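Local coordinates for protein alanine dehydrogenase (Archaeoglobus fulgidus, PDB 1OMO) that catalyses the reversible NAD-dependent oxidative deamination of L-alanine to pyruvate and works as a homodimer, at residues A[131-137]-A[193-197]. Residue numbers count along the deposited sequence, not the author numbering.
Sequences IGCGTQA and TTTPS. With NAD (nicotinamide-adenine-dinucleotide), chain D.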
loop_
_atom_site.group_PDB
_atom_site.type_symbol
_atom_site.label_atom_id
_atom_site.label_comp_id
_atom_site.label_asym_id
_atom_site.label_seq_id
_atom_site.Cartn_x
_atom_site.Cartn_y
_atom_site.Cartn_z
ATOM N N ILE A 131 13.420 -20.599 -21.302
ATOM C CA ILE A 131 14.627 -19.795 -21.230
ATOM C C ILE A 131 14.612 -19.346 -19.774
ATOM O O ILE A 131 13.846 -18.460 -19.408
ATOM C CB ILE A 131 14.554 -18.561 -22.130
ATOM C CG1 ILE A 131 14.261 -18.983 -23.571
ATOM C CG2 ILE A 131 15.850 -17.807 -22.056
ATOM C CD1 ILE A 131 15.256 -19.996 -24.119
ATOM N N GLY A 132 15.455 -19.971 -18.956
ATOM C CA GLY A 132 15.523 -19.680 -17.540
ATOM C C GLY A 132 14.903 -20.889 -16.844
ATOM O O GLY A 132 13.780 -21.282 -17.168
ATOM N N CYS A 133 15.617 -21.492 -15.906
ATOM C CA CYS A 133 15.103 -22.677 -15.234
ATOM C C CYS A 133 15.113 -22.527 -13.720
ATOM O O CYS A 133 15.427 -23.478 -13.003
ATOM C CB CYS A 133 15.898 -23.933 -15.652
ATOM S SG CYS A 133 15.838 -24.319 -17.454
ATOM N N GLY A 134 14.790 -21.317 -13.250
ATOM C CA GLY A 134 14.683 -21.036 -11.824
ATOM C C GLY A 134 13.257 -21.338 -11.323
ATOM O O GLY A 134 12.456 -21.986 -12.012
ATOM N N THR A 135 12.934 -20.839 -10.139
ATOM C CA THR A 135 11.656 -21.075 -9.514
ATOM C C THR A 135 10.428 -20.918 -10.382
ATOM O O THR A 135 9.620 -21.827 -10.504
ATOM C CB THR A 135 11.490 -20.169 -8.289
ATOM O OG1 THR A 135 12.466 -20.531 -7.306
ATOM C CG2 THR A 135 10.091 -20.312 -7.700
ATOM N N GLN A 136 10.272 -19.750 -10.970
ATOM C CA GLN A 136 9.119 -19.492 -11.797
ATOM C C GLN A 136 8.963 -20.485 -12.945
ATOM O O GLN A 136 7.816 -20.823 -13.313
ATOM C CB GLN A 136 9.152 -18.062 -12.325
ATOM C CG GLN A 136 7.885 -17.738 -13.084
ATOM C CD GLN A 136 6.631 -18.143 -12.305
ATOM O OE1 GLN A 136 5.631 -18.596 -12.895
ATOM N NE2 GLN A 136 6.676 -17.977 -10.966
ATOM N N ALA A 137 10.072 -20.966 -13.521
ATOM C CA ALA A 137 9.931 -21.909 -14.626
ATOM C C ALA A 137 9.137 -23.132 -14.181
ATOM O O ALA A 137 8.276 -23.607 -14.925
ATOM C CB ALA A 137 11.296 -22.353 -15.171
ATOM N N THR A 193 9.864 -17.454 -21.199
ATOM C CA THR A 193 11.101 -16.771 -20.799
ATOM C C THR A 193 10.946 -16.335 -19.345
ATOM O O THR A 193 10.038 -15.628 -18.989
ATOM C CB THR A 193 11.420 -15.583 -21.702
ATOM O OG1 THR A 193 10.445 -14.574 -21.509
ATOM C CG2 THR A 193 11.432 -16.029 -23.201
ATOM N N THR A 194 11.875 -16.737 -18.500
ATOM C CA THR A 194 11.734 -16.497 -17.087
ATOM C C THR A 194 12.978 -15.885 -16.419
ATOM O O THR A 194 13.187 -16.009 -15.204
ATOM C CB THR A 194 11.334 -17.876 -16.504
ATOM O OG1 THR A 194 10.267 -17.737 -15.571
ATOM C CG2 THR A 194 12.452 -18.554 -15.917
ATOM N N THR A 195 13.797 -15.196 -17.213
ATOM C CA THR A 195 15.031 -14.617 -16.691
ATOM C C THR A 195 14.885 -13.170 -16.243
ATOM O O THR A 195 13.935 -12.494 -16.608
ATOM C CB THR A 195 16.168 -14.655 -17.749
ATOM O OG1 THR A 195 15.988 -13.588 -18.685
ATOM C CG2 THR A 195 16.149 -15.977 -18.526
ATOM N N PRO A 196 15.818 -12.698 -15.409
ATOM C CA PRO A 196 15.774 -11.310 -14.937
ATOM C C PRO A 196 16.738 -10.487 -15.784
ATOM O O PRO A 196 17.181 -9.435 -15.379
ATOM C CB PRO A 196 16.257 -11.410 -13.495
ATOM C CG PRO A 196 17.302 -12.529 -13.593
ATOM C CD PRO A 196 16.619 -13.547 -14.504
ATOM N N SER A 197 17.075 -10.978 -16.961
ATOM C CA SER A 197 18.009 -10.246 -17.817
ATOM C C SER A 197 17.579 -8.818 -18.138
ATOM O O SER A 197 16.398 -8.475 -18.047
ATOM C CB SER A 197 18.202 -10.994 -19.125
ATOM O OG SER A 197 18.945 -10.206 -20.026
HETATM P PA NAD D . 15.450 -17.273 -10.022
HETATM O O1A NAD D . 16.665 -16.470 -9.740
HETATM O O2A NAD D . 15.185 -18.536 -9.190
HETATM O O5B NAD D . 15.175 -17.741 -11.582
HETATM C C5B NAD D . 15.826 -17.066 -12.739
HETATM C C4B NAD D . 16.676 -18.143 -13.463
HETATM O O4B NAD D . 17.238 -17.391 -14.627
HETATM C C3B NAD D . 17.991 -18.672 -12.718
HETATM O O3B NAD D . 17.989 -20.152 -12.629
HETATM C C2B NAD D . 19.186 -18.112 -13.527
HETATM O O2B NAD D . 20.393 -18.785 -13.515
HETATM C C1B NAD D . 18.511 -17.918 -14.919
HETATM N N9A NAD D . 19.106 -16.882 -15.712
HETATM C C8A NAD D . 19.601 -15.635 -15.388
HETATM N N7A NAD D . 20.054 -14.964 -16.426
HETATM C C5A NAD D . 19.890 -15.724 -17.500
HETATM C C6A NAD D . 20.190 -15.502 -18.915
HETATM N N6A NAD D . 20.754 -14.399 -19.338
HETATM N N1A NAD D . 19.850 -16.551 -19.751
HETATM C C2A NAD D . 19.280 -17.705 -19.333
HETATM N N3A NAD D . 18.977 -17.965 -17.977
HETATM C C4A NAD D . 19.285 -16.936 -17.102
HETATM O O3 NAD D . 13.992 -16.470 -10.058
HETATM P PN NAD D . 12.367 -16.920 -10.266
HETATM O O1N NAD D . 12.350 -18.363 -10.701
HETATM O O2N NAD D . 11.570 -16.421 -9.078
HETATM O O5D NAD D . 12.056 -15.954 -11.612
HETATM C C5D NAD D . 12.684 -14.532 -11.373
HETATM C C4D NAD D . 12.284 -13.550 -12.424
HETATM O O4D NAD D . 10.750 -13.533 -12.469
HETATM C C3D NAD D . 12.678 -12.066 -12.139
HETATM O O3D NAD D . 12.784 -11.289 -13.347
HETATM C C2D NAD D . 11.508 -11.641 -11.247
HETATM O O2D NAD D . 11.512 -10.299 -10.884
HETATM C C1D NAD D . 10.272 -12.172 -12.115
HETATM N N1N NAD D . 8.956 -12.491 -11.459
HETATM C C2N NAD D . 7.828 -11.870 -12.153
HETATM C C3N NAD D . 6.540 -12.309 -11.676
HETATM C C7N NAD D . 5.279 -11.595 -12.454
HETATM O O7N NAD D . 4.170 -11.529 -11.851
HETATM N N7N NAD D . 5.488 -11.123 -13.725
HETATM C C4N NAD D . 6.292 -13.257 -10.655
HETATM C C5N NAD D . 7.506 -13.794 -10.060
HETATM C C6N NAD D . 8.800 -13.422 -10.458
#
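The side chain of T194 lies over the glycine-rich turn that follows I131, its CG2 3.3 Å from the O of G132 and 4.0 Å from the CB of A137. Its OG1 faces the start of the helix, 3.4 Å from CG of Q136, and has no hydrogen-bond partner in the model. The two strands run parallel here, I131 beside T193, and T194 N donates to I131 O at 2.8 Å, the last rung before they part around the dinucleotide. G132 leaves room for this methyl: a CB there would fall 2.7 Å from T194 CG2, and its phi of 108° would also jam that CB against the preceding carbonyl. At G134, the N-cap, a CB would run into O5B of NAD. The spacing of G132, G134 and A137 is consistent with the GxGxxA fingerprint of Rossmann-fold NAD domains. Within it, Q136 N donates to NAD O1N at 2.5 Å, while T135 N makes a weak hydrogen bond to NAD O2A at 3.4 Å. From 193-197, T195 CG2 comes within 3.5 Å of NAD N3A, and P196 CA within 3.4 Å of NAD O3D. T195 N also hydrogen-bonds the side chain of E225, a sodium ligand. The contact joins the C-terminal ends of neighbouring parallel strands 127-131 and 190-193, with helix 160-172 packing on C133 and A137 and helix 102-120 touching T135 and Q136.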